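Local structure of endoglucanase (Fervidobacterium pennivorans DSM 9078, 6KDD) at residues Leu81-Val84 and Lys85-Asp89; Arg41-Asp44 and Glu45-Glu48; Tyr109-Pro112 and Asp113-Asn117. The protein probably hydrolyses beta-glucosidic bonds, as a glycoside hydrolase of family 5 (cellulase A). All coordinates share one frame; numbering follows the deposited sequence.

Contact 1. Residues Leu81-Val84 and Lys85-Asp89; sequences LERV and KHVVD. With NI (nickel (II) ion), chain C.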
ATOM      1  N   LEU A  81     -19.135   6.106   0.774  1.00 27.02           N
ATOM      2  CA  LEU A  81     -18.488   6.417   2.044  1.00 26.18           C
ATOM      3  C   LEU A  81     -18.925   5.442   3.130  1.00 22.73           C
ATOM      4  O   LEU A  81     -18.105   5.105   3.987  1.00 22.39           O
ATOM      5  CB  LEU A  81     -18.787   7.859   2.499  1.00 27.25           C
ATOM      6  CG  LEU A  81     -17.664   8.842   2.226  1.00 31.46           C
ATOM      7  CD1 LEU A  81     -18.129  10.282   2.413  1.00 38.84           C
ATOM      8  CD2 LEU A  81     -16.426   8.519   3.052  1.00 29.87           C
ATOM      9  N   GLU A  82     -20.221   5.076   3.149  1.00 24.02           N
ATOM     10  CA  GLU A  82     -20.744   4.160   4.172  1.00 26.27           C
ATOM     11  C   GLU A  82     -20.168   2.757   4.016  1.00 22.41           C
ATOM     12  O   GLU A  82     -19.912   2.060   5.001  1.00 20.52           O
ATOM     13  CB  GLU A  82     -22.264   3.999   4.114  1.00 30.94           C
ATOM     14  CG  GLU A  82     -22.992   5.316   4.077  1.00 43.30           C
ATOM     15  CD  GLU A  82     -23.207   6.055   5.383  1.00 52.45           C
ATOM     16  OE1 GLU A  82     -22.432   5.813   6.349  1.00 48.86           O
ATOM     17  OE2 GLU A  82     -24.173   6.874   5.430  1.00 54.86           O
ATOM     18  N   ARG A  83     -19.999   2.323   2.770  1.00 20.94           N
ATOM     19  CA  ARG A  83     -19.294   1.067   2.532  1.00 22.18           C
ATOM     20  C   ARG A  83     -17.850   1.110   3.058  1.00 17.92           C
ATOM     21  O   ARG A  83     -17.419   0.144   3.696  1.00 20.39           O
ATOM     22  CB  ARG A  83     -19.325   0.663   1.049  1.00 22.17           C
ATOM     23  CG  ARG A  83     -18.478  -0.568   0.769  1.00 25.38           C
ATOM     24  CD  ARG A  83     -19.087  -1.783   1.426  1.00 23.32           C
ATOM     25  NE  ARG A  83     -18.308  -2.956   1.067  1.00 26.76           N
ATOM     26  CZ  ARG A  83     -18.141  -4.050   1.831  1.00 26.49           C
ATOM     27  NH1 ARG A  83     -18.711  -4.142   3.024  1.00 22.35           N
ATOM     28  NH2 ARG A  83     -17.328  -5.010   1.421  1.00 24.02           N
ATOM     29  N   VAL A  84     -17.081   2.157   2.756  1.00 16.43           N
ATOM     30  CA  VAL A  84     -15.719   2.210   3.260  1.00 17.40           C
ATOM     31  C   VAL A  84     -15.783   2.273   4.798  1.00 18.07           C
ATOM     32  O   VAL A  84     -15.013   1.615   5.465  1.00 17.75           O
ATOM     33  CB  VAL A  84     -14.912   3.381   2.655  1.00 16.75           C
ATOM     34  CG1 VAL A  84     -13.575   3.602   3.337  1.00 14.21           C
ATOM     35  CG2 VAL A  84     -14.780   3.279   1.122  1.00 18.71           C
ATOM     36  N   LYS A  85     -16.724   3.045   5.365  1.00 17.97           N
ATOM     37  CA  LYS A  85     -16.833   3.086   6.835  1.00 18.26           C
ATOM     38  C   LYS A  85     -17.039   1.693   7.427  1.00 18.15           C
ATOM     39  O   LYS A  85     -16.428   1.339   8.461  1.00 19.57           O
ATOM     40  CB  LYS A  85     -17.948   4.041   7.283  1.00 18.50           C
ATOM     41  CG  LYS A  85     -18.124   4.159   8.803  1.00 21.46           C
ATOM     42  CD  LYS A  85     -19.201   5.158   9.141  1.00 21.87           C
ATOM     43  CE  LYS A  85     -19.730   5.183  10.565  1.00 29.83           C
ATOM     44  NZ  LYS A  85     -18.944   4.402  11.537  1.00 26.20           N
ATOM     45  N   HIS A  86     -17.932   0.890   6.812  1.00 17.42           N
ATOM     46  CA  HIS A  86     -18.177  -0.474   7.277  1.00 19.28           C
ATOM     47  C   HIS A  86     -16.904  -1.321   7.332  1.00 22.22           C
ATOM     48  O   HIS A  86     -16.650  -2.062   8.304  1.00 18.34           O
ATOM     49  CB  HIS A  86     -19.344  -1.138   6.502  1.00 20.10           C
ATOM     50  CG  HIS A  86     -19.631  -2.525   6.944  1.00 22.22           C
ATOM     51  ND1 HIS A  86     -20.607  -2.829   7.875  1.00 24.57           N
ATOM     52  CD2 HIS A  86     -19.013  -3.690   6.657  1.00 23.16           C
ATOM     53  CE1 HIS A  86     -20.654  -4.123   8.074  1.00 24.74           C
ATOM     54  NE2 HIS A  86     -19.666  -4.677   7.367  1.00 25.39           N
ATOM     55  N   VAL A  87     -16.138  -1.283   6.226  1.00 19.20           N
ATOM     56  CA  VAL A  87     -14.908  -2.046   6.112  1.00 20.43           C
ATOM     57  C   VAL A  87     -13.908  -1.598   7.171  1.00 19.43           C
ATOM     58  O   VAL A  87     -13.301  -2.434   7.864  1.00 18.93           O
ATOM     59  CB  VAL A  87     -14.319  -1.901   4.684  1.00 19.06           C
ATOM     60  CG1 VAL A  87     -12.925  -2.523   4.565  1.00 22.98           C
ATOM     61  CG2 VAL A  87     -15.301  -2.483   3.646  1.00 20.99           C
ATOM     62  N   VAL A  88     -13.657  -0.286   7.223  1.00 20.60           N
ATOM     63  CA  VAL A  88     -12.739   0.261   8.217  1.00 17.85           C
ATOM     64  C   VAL A  88     -13.167  -0.185   9.625  1.00 18.64           C
ATOM     65  O   VAL A  88     -12.331  -0.618  10.424  1.00 17.70           O
ATOM     66  CB  VAL A  88     -12.689   1.796   8.096  1.00 20.24           C
ATOM     67  CG1 VAL A  88     -12.098   2.415   9.346  1.00 19.06           C
ATOM     68  CG2 VAL A  88     -11.909   2.223   6.866  1.00 24.74           C
ATOM     69  N   ASP A  89     -14.472  -0.072   9.922  1.00 17.33           N
ATOM     70  CA  ASP A  89     -15.025  -0.379  11.237  1.00 18.33           C
ATOM     71  C   ASP A  89     -14.777  -1.830  11.596  1.00 17.88           C
ATOM     72  O   ASP A  89     -14.320  -2.123  12.711  1.00 18.64           O
ATOM     73  CB  ASP A  89     -16.541  -0.098  11.356  1.00 19.89           C
ATOM     74  CG  ASP A  89     -16.871   1.385  11.458  1.00 21.89           C
ATOM     75  OD1 ASP A  89     -15.940   2.202  11.450  1.00 23.68           O
ATOM     76  OD2 ASP A  89     -18.047   1.722  11.423  1.00 24.96           O
TER
HETATM   77 NI    NI C 402     -21.849  -1.461   8.966  1.00 41.57          NI
HETATM   78  O   HOH W   1     -23.984  -2.859   8.968  1.00 53.11           O
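The guanidinium of R83 meets V87 and H86, four and three residues further along helix 78-93. Methyl CG2 of V87 sits over one face of the guanidinium, 3.7 Å from R83 CZ. NH1 of R83 also comes within 3.7 Å of CD2 of H86, with the guanidinium and imidazole planes 28° apart. H86 binds a nickel ion through ND1 at 2.1 Å, and a water lies 2.5 Å from the metal. The other ring nitrogen, NE2, is hydrogen-bonded to D44, which fixes the rotation of the imidazole. R83 has CG anti to its amide nitrogen (chi1 174°) and a bend at chi2, and this brings the guanidinium against V87. E35 forms a salt bridge with NE, and the carbonyl of I42 takes NH2. With an alanine in place of R83, E35 would probably lose its charged mate and CG2 of V87 the flat group against which it packs. K85 and D89, one turn apart, form a salt bridge, NZ to OD2 at 2.8 Å, on the syn lone pair of OD2; both also bond Y133. Helix 78-93 links parallel strands 57-60 and 97-101 in a beta-alpha-beta crossover. Its L81 and K85 touch F129 of helix 112-129.

Contact 2. Residues Arg41-Asp44 and Glu45-Glu48; sequences RIED and EYFE
The Y46 ring carries E43 on one face, at the entry to helix 45-53 of the TIM barrel, where the loop after strand 22-25 turns into the helix. E43 CB lies 3.7 Å from the ring centroid of Y46 and 9° off its normal, a CH-pi contact. The E43 carboxylate plane stands at 90° to the ring. At the ring edge, in plane, is a water bonded to Y46 OH. F295 meets the same ring with the planes inclined. Two backbone bonds close the turn, Y46 N to E43 O at 2.9 Å and F47 N to D44 O at 3.3 Å. The F47 ring is met obliquely by methyl CG2 of I42, which is 3.5 Å from F47 CZ. CG2 branches opposite the amide nitrogen of I42 and so reaches the CZ end of the ring, joining the loop to the helix. F47 also packs on V87, R90 and A91 of helix 78-93. D44 OD2 is held by R90 in a salt bridge. The water at Y46 OH, 2.7 Å away, also accepts a hydrogen bond from R41 N at 3.2 Å.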
ATOM      1  N   ARG A  41     -14.675  -9.197  -3.015  1.00 20.26           N
ATOM      2  CA  ARG A  41     -15.520  -8.345  -2.202  1.00 20.27           C
ATOM      3  C   ARG A  41     -15.060  -8.550  -0.755  1.00 21.11           C
ATOM      4  O   ARG A  41     -14.814  -9.670  -0.329  1.00 21.80           O
ATOM      5  CB  ARG A  41     -16.989  -8.766  -2.324  1.00 22.94           C
ATOM      6  CG  ARG A  41     -17.945  -7.863  -1.551  1.00 27.56           C
ATOM      7  CD  ARG A  41     -19.343  -8.478  -1.473  1.00 35.46           C
ATOM      8  NE  ARG A  41     -20.160  -7.398  -0.942  1.00 44.04           N
ATOM      9  CZ  ARG A  41     -20.479  -7.191   0.346  1.00 50.22           C
ATOM     10  NH1 ARG A  41     -20.089  -8.018   1.314  1.00 42.45           N
ATOM     11  NH2 ARG A  41     -21.212  -6.137   0.652  1.00 52.40           N
ATOM     12  N   ILE A  42     -14.914  -7.454  -0.008  1.00 24.83           N
ATOM     13  CA  ILE A  42     -14.315  -7.569   1.314  1.00 18.80           C
ATOM     14  C   ILE A  42     -15.369  -8.102   2.278  1.00 21.02           C
ATOM     15  O   ILE A  42     -16.316  -7.415   2.610  1.00 22.67           O
ATOM     16  CB  ILE A  42     -13.732  -6.210   1.766  1.00 20.29           C
ATOM     17  CG1 ILE A  42     -12.785  -5.604   0.723  1.00 19.16           C
ATOM     18  CG2 ILE A  42     -13.077  -6.338   3.142  1.00 21.69           C
ATOM     19  CD1 ILE A  42     -12.174  -4.255   1.135  1.00 19.91           C
ATOM     20  N   GLU A  43     -15.187  -9.334   2.743  1.00 20.41           N
ATOM     21  CA  GLU A  43     -16.151  -9.932   3.661  1.00 24.20           C
ATOM     22  C   GLU A  43     -15.712  -9.601   5.086  1.00 23.32           C
ATOM     23  O   GLU A  43     -14.521  -9.589   5.364  1.00 21.16           O
ATOM     24  CB  GLU A  43     -16.163 -11.450   3.489  1.00 23.01           C
ATOM     25  CG  GLU A  43     -16.686 -11.899   2.120  1.00 34.15           C
ATOM     26  CD  GLU A  43     -18.092 -11.396   1.794  1.00 40.31           C
ATOM     27  OE1 GLU A  43     -18.873 -11.160   2.738  1.00 43.15           O
ATOM     28  OE2 GLU A  43     -18.403 -11.210   0.609  1.00 42.09           O
ATOM     29  N   ASP A  44     -16.675  -9.371   5.976  1.00 24.92           N
ATOM     30  CA  ASP A  44     -16.431  -9.055   7.375  1.00 28.65           C
ATOM     31  C   ASP A  44     -15.471 -10.056   8.031  1.00 28.21           C
ATOM     32  O   ASP A  44     -14.557  -9.682   8.789  1.00 20.55           O
ATOM     33  CB  ASP A  44     -17.767  -9.031   8.118  1.00 29.26           C
ATOM     34  CG  ASP A  44     -18.642  -7.821   7.786  1.00 30.90           C
ATOM     35  OD1 ASP A  44     -18.350  -7.072   6.875  1.00 27.53           O
ATOM     36  OD2 ASP A  44     -19.613  -7.650   8.449  1.00 31.58           O
ATOM     37  N   GLU A  45     -15.664 -11.336   7.694  1.00 26.79           N
ATOM     38  CA  GLU A  45     -14.900 -12.408   8.315  1.00 29.15           C
ATOM     39  C   GLU A  45     -13.420 -12.331   7.971  1.00 25.95           C
ATOM     40  O   GLU A  45     -12.610 -12.866   8.707  1.00 22.58           O
ATOM     41  CB  GLU A  45     -15.415 -13.780   7.874  1.00 34.51           C
ATOM     42  CG  GLU A  45     -16.283 -14.447   8.929  1.00 55.08           C
ATOM     43  CD  GLU A  45     -16.625 -15.911   8.661  1.00 69.39           C
ATOM     44  OE1 GLU A  45     -15.948 -16.533   7.807  1.00 71.40           O
ATOM     45  OE2 GLU A  45     -17.571 -16.437   9.314  1.00 82.30           O
ATOM     46  N   TYR A  46     -13.052 -11.647   6.867  1.00 22.39           N
ATOM     47  CA  TYR A  46     -11.645 -11.627   6.526  1.00 20.23           C
ATOM     48  C   TYR A  46     -10.819 -10.973   7.629  1.00 19.24           C
ATOM     49  O   TYR A  46      -9.656 -11.298   7.782  1.00 20.85           O
ATOM     50  CB  TYR A  46     -11.424 -10.861   5.223  1.00 20.64           C
ATOM     51  CG  TYR A  46     -12.026 -11.521   3.993  1.00 23.10           C
ATOM     52  CD1 TYR A  46     -12.448 -12.840   4.004  1.00 24.94           C
ATOM     53  CD2 TYR A  46     -12.102 -10.827   2.794  1.00 24.31           C
ATOM     54  CE1 TYR A  46     -12.982 -13.450   2.873  1.00 26.98           C
ATOM     55  CE2 TYR A  46     -12.637 -11.417   1.649  1.00 26.93           C
ATOM     56  CZ  TYR A  46     -13.077 -12.730   1.688  1.00 25.42           C
ATOM     57  OH  TYR A  46     -13.578 -13.288   0.554  1.00 28.12           O
ATOM     58  N   PHE A  47     -11.350  -9.936   8.282  1.00 19.81           N
ATOM     59  CA  PHE A  47     -10.546  -9.230   9.270  1.00 18.71           C
ATOM     60  C   PHE A  47     -10.270 -10.155  10.461  1.00 20.80           C
ATOM     61  O   PHE A  47      -9.174 -10.139  11.015  1.00 18.96           O
ATOM     62  CB  PHE A  47     -11.148  -7.869   9.621  1.00 17.15           C
ATOM     63  CG  PHE A  47     -11.247  -6.953   8.415  1.00 17.52           C
ATOM     64  CD1 PHE A  47     -10.100  -6.565   7.740  1.00 18.38           C
ATOM     65  CD2 PHE A  47     -12.476  -6.530   7.937  1.00 19.31           C
ATOM     66  CE1 PHE A  47     -10.168  -5.795   6.579  1.00 20.45           C
ATOM     67  CE2 PHE A  47     -12.553  -5.764   6.768  1.00 20.37           C
ATOM     68  CZ  PHE A  47     -11.400  -5.385   6.102  1.00 18.67           C
ATOM     69  N   GLU A  48     -11.247 -10.978  10.839  1.00 22.80           N
ATOM     70  CA  GLU A  48     -11.003 -11.903  11.955  1.00 25.37           C
ATOM     71  C   GLU A  48      -9.930 -12.927  11.563  1.00 21.77           C
ATOM     72  O   GLU A  48      -9.056 -13.255  12.367  1.00 23.89           O
ATOM     73  CB  GLU A  48     -12.294 -12.676  12.246  1.00 28.04           C
ATOM     74  CG  GLU A  48     -12.347 -13.198  13.661  1.00 41.75           C
ATOM     75  CD  GLU A  48     -13.514 -14.146  13.923  1.00 52.44           C
ATOM     76  OE1 GLU A  48     -14.416 -14.266  13.042  1.00 50.09           O
ATOM     77  OE2 GLU A  48     -13.517 -14.772  15.011  1.00 57.37           O
TER
HETATM   78  O   HOH W   2     -14.229 -12.134  -1.781  1.00 32.77           O

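Contact 3. Residues Tyr109-Pro112 and Asp113-Asn117; sequences YQEP and DKYGN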
ATOM      1  N   TYR A 109      -2.950  10.535 -13.165  1.00 33.26           N
ATOM      2  CA  TYR A 109      -1.729  10.000 -13.771  1.00 30.20           C
ATOM      3  C   TYR A 109      -1.457  10.735 -15.092  1.00 34.03           C
ATOM      4  O   TYR A 109      -0.313  11.033 -15.432  1.00 34.13           O
ATOM      5  CB  TYR A 109      -1.944   8.501 -14.062  1.00 29.00           C
ATOM      6  CG  TYR A 109      -1.615   7.596 -12.904  1.00 23.78           C
ATOM      7  CD1 TYR A 109      -0.411   7.730 -12.235  1.00 25.70           C
ATOM      8  CD2 TYR A 109      -2.469   6.583 -12.495  1.00 30.14           C
ATOM      9  CE1 TYR A 109      -0.072   6.909 -11.173  1.00 28.61           C
ATOM     10  CE2 TYR A 109      -2.146   5.749 -11.436  1.00 26.20           C
ATOM     11  CZ  TYR A 109      -0.952   5.922 -10.764  1.00 29.15           C
ATOM     12  OH  TYR A 109      -0.550   5.125  -9.728  1.00 26.16           O
ATOM     13  N   GLN A 110      -2.519  11.010 -15.841  1.00 30.99           N
ATOM     14  CA  GLN A 110      -2.363  11.607 -17.157  1.00 39.27           C
ATOM     15  C   GLN A 110      -2.250  13.130 -17.043  1.00 39.48           C
ATOM     16  O   GLN A 110      -1.377  13.723 -17.669  1.00 36.17           O
ATOM     17  CB  GLN A 110      -3.504  11.174 -18.064  1.00 38.29           C
ATOM     18  CG  GLN A 110      -4.081   9.828 -17.649  1.00 48.05           C
ATOM     19  CD  GLN A 110      -4.493   8.923 -18.785  1.00 50.74           C
ATOM     20  OE1 GLN A 110      -5.511   8.239 -18.717  1.00 52.35           O
ATOM     21  NE2 GLN A 110      -3.671   8.874 -19.826  1.00 55.66           N
ATOM     22  N   GLU A 111      -3.116  13.740 -16.222  1.00 43.99           N
ATOM     23  CA  GLU A 111      -3.258  15.187 -16.138  1.00 40.53           C
ATOM     24  C   GLU A 111      -3.247  15.634 -14.695  1.00 35.56           C
ATOM     25  O   GLU A 111      -4.273  16.103 -14.202  1.00 38.31           O
ATOM     26  CB  GLU A 111      -4.603  15.616 -16.724  1.00 39.20           C
ATOM     27  CG  GLU A 111      -4.804  15.090 -18.122  1.00 48.87           C
ATOM     28  CD  GLU A 111      -5.992  15.696 -18.832  1.00 51.34           C
ATOM     29  OE1 GLU A 111      -7.033  15.000 -18.944  1.00 57.33           O
ATOM     30  OE2 GLU A 111      -5.868  16.856 -19.274  1.00 61.40           O
ATOM     31  N   PRO A 112      -2.108  15.502 -13.982  1.00 31.36           N
ATOM     32  CA  PRO A 112      -2.014  15.924 -12.592  1.00 32.76           C
ATOM     33  C   PRO A 112      -2.322  17.398 -12.305  1.00 40.13           C
ATOM     34  O   PRO A 112      -2.877  17.695 -11.248  1.00 35.14           O
ATOM     35  CB  PRO A 112      -0.563  15.653 -12.200  1.00 29.02           C
ATOM     36  CG  PRO A 112       0.153  15.602 -13.532  1.00 30.17           C
ATOM     37  CD  PRO A 112      -0.840  14.931 -14.452  1.00 28.50           C
ATOM     38  N   ASP A 113      -1.920  18.306 -13.215  1.00 42.83           N
ATOM     39  CA  ASP A 113      -2.193  19.732 -13.053  1.00 42.13           C
ATOM     40  C   ASP A 113      -3.709  19.959 -13.003  1.00 35.57           C
ATOM     41  O   ASP A 113      -4.230  20.661 -12.136  1.00 41.80           O
ATOM     42  CB  ASP A 113      -1.578  20.545 -14.197  1.00 44.29           C
ATOM     43  CG  ASP A 113      -0.098  20.326 -14.431  1.00 50.34           C
ATOM     44  OD1 ASP A 113       0.657  20.193 -13.435  1.00 48.53           O
ATOM     45  OD2 ASP A 113       0.305  20.359 -15.615  1.00 61.30           O
ATOM     46  N   LYS A 114      -4.423  19.307 -13.913  1.00 31.85           N
ATOM     47  CA  LYS A 114      -5.869  19.381 -13.971  1.00 34.81           C
ATOM     48  C   LYS A 114      -6.530  18.734 -12.746  1.00 43.23           C
ATOM     49  O   LYS A 114      -7.529  19.271 -12.271  1.00 43.57           O
ATOM     50  CB  LYS A 114      -6.348  18.748 -15.273  1.00 40.40           C
ATOM     51  CG  LYS A 114      -7.806  18.987 -15.638  1.00 45.62           C
ATOM     52  CD  LYS A 114      -8.008  18.956 -17.134  1.00 52.96           C
ATOM     53  CE  LYS A 114      -9.348  19.510 -17.571  1.00 62.15           C
ATOM     54  NZ  LYS A 114     -10.454  18.552 -17.330  1.00 65.84           N
ATOM     55  N   TYR A 115      -6.010  17.590 -12.235  1.00 43.65           N
ATOM     56  CA  TYR A 115      -6.773  16.768 -11.290  1.00 35.76           C
ATOM     57  C   TYR A 115      -6.248  16.799  -9.862  1.00 34.85           C
ATOM     58  O   TYR A 115      -6.848  16.177  -8.987  1.00 36.81           O
ATOM     59  CB  TYR A 115      -6.988  15.339 -11.792  1.00 36.24           C
ATOM     60  CG  TYR A 115      -7.933  15.266 -12.953  1.00 34.40           C
ATOM     61  CD1 TYR A 115      -7.469  15.446 -14.249  1.00 39.47           C
ATOM     62  CD2 TYR A 115      -9.281  15.039 -12.767  1.00 36.99           C
ATOM     63  CE1 TYR A 115      -8.325  15.391 -15.331  1.00 38.36           C
ATOM     64  CE2 TYR A 115     -10.152  14.964 -13.835  1.00 37.67           C
ATOM     65  CZ  TYR A 115      -9.666  15.165 -15.116  1.00 38.00           C
ATOM     66  OH  TYR A 115     -10.515  15.100 -16.166  1.00 36.32           O
ATOM     67  N   GLY A 116      -5.148  17.526  -9.638  1.00 35.62           N
ATOM     68  CA  GLY A 116      -4.534  17.690  -8.332  1.00 36.14           C
ATOM     69  C   GLY A 116      -5.554  18.201  -7.318  1.00 41.96           C
ATOM     70  O   GLY A 116      -5.581  17.752  -6.172  1.00 33.63           O
ATOM     71  N   ASN A 117      -6.434  19.115  -7.754  1.00 42.24           N
ATOM     72  CA  ASN A 117      -7.295  19.749  -6.767  1.00 42.90           C
ATOM     73  C   ASN A 117      -8.487  18.834  -6.457  1.00 40.60           C
ATOM     74  O   ASN A 117      -9.162  18.998  -5.434  1.00 36.08           O
ATOM     75  CB  ASN A 117      -7.626  21.212  -7.094  1.00 54.95           C
ATOM     76  CG  ASN A 117      -8.317  21.435  -8.428  1.00 65.81           C
ATOM     77  OD1 ASN A 117      -9.252  20.721  -8.792  1.00 67.68           O
ATOM     78  ND2 ASN A 117      -7.881  22.455  -9.159  1.00 75.82           N
TER
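E111 and Y115 meet one turn apart at the start of helix 112-129. The close part of the contact is at the backbone. E111 occupies the N-cap position, and it is also the first residue to leave helical angles after helix 106-110. Its carbonyl oxygen lies at the edge of the Y115 ring, near the ring plane, 3.3 Å from Y115 CD1. The same oxygen accepts a weak hydrogen bond from Y115 N at 3.0 Å. P112 O accepts two more weak bonds, from Y115 N and from G116 N, the latter at 2.8 Å. A CB on G116 would lie 3.0 Å from P112 O, a tight approach. The P112 ring is buried against N148 and L149.

The outer side, where E111 and K114 are exposed to solvent, is looser. The E111 side chain crosses Y115 obliquely, with CB 3.8 Å from Y115 CD1. It runs beside K114, pointing the same way, and E111 OE2 is 3.7 Å from K114 CD. CG of E111 is anti to its carbonyl carbon (chi1 -54°), and the chain beyond is extended along the K114 methylenes. D113 is instead held by K153 in a salt bridge.

The E111 and K114 charges do not touch: E111 OE1 and K114 NZ are 5.2 Å apart. Their attraction is probably diffuse, and they meet through methylenes and carboxylate against methylene, not charge to charge.

Overall arrangement
The three contacts come in series along the chain, contact 2 first, then contact 1, then contact 3. All lie in the shell around the eight-stranded parallel barrel of a TIM-barrel enzyme. Contacts 1 and 2 are neighbours, with centres 12 Å apart. Polar side chains of helix 78-93 hold the loop before helix 45-53, and R41 of that loop also packs on R83, so the start of helix 45-53 is tied to helix 78-93. Contact 3 stands apart, with its centre 27 Å from that of contact 1 and 33 Å from that of contact 2. Helix 112-129 connects contacts 3 and 1: it begins in contact 3, and its F129 touches L81 and K85.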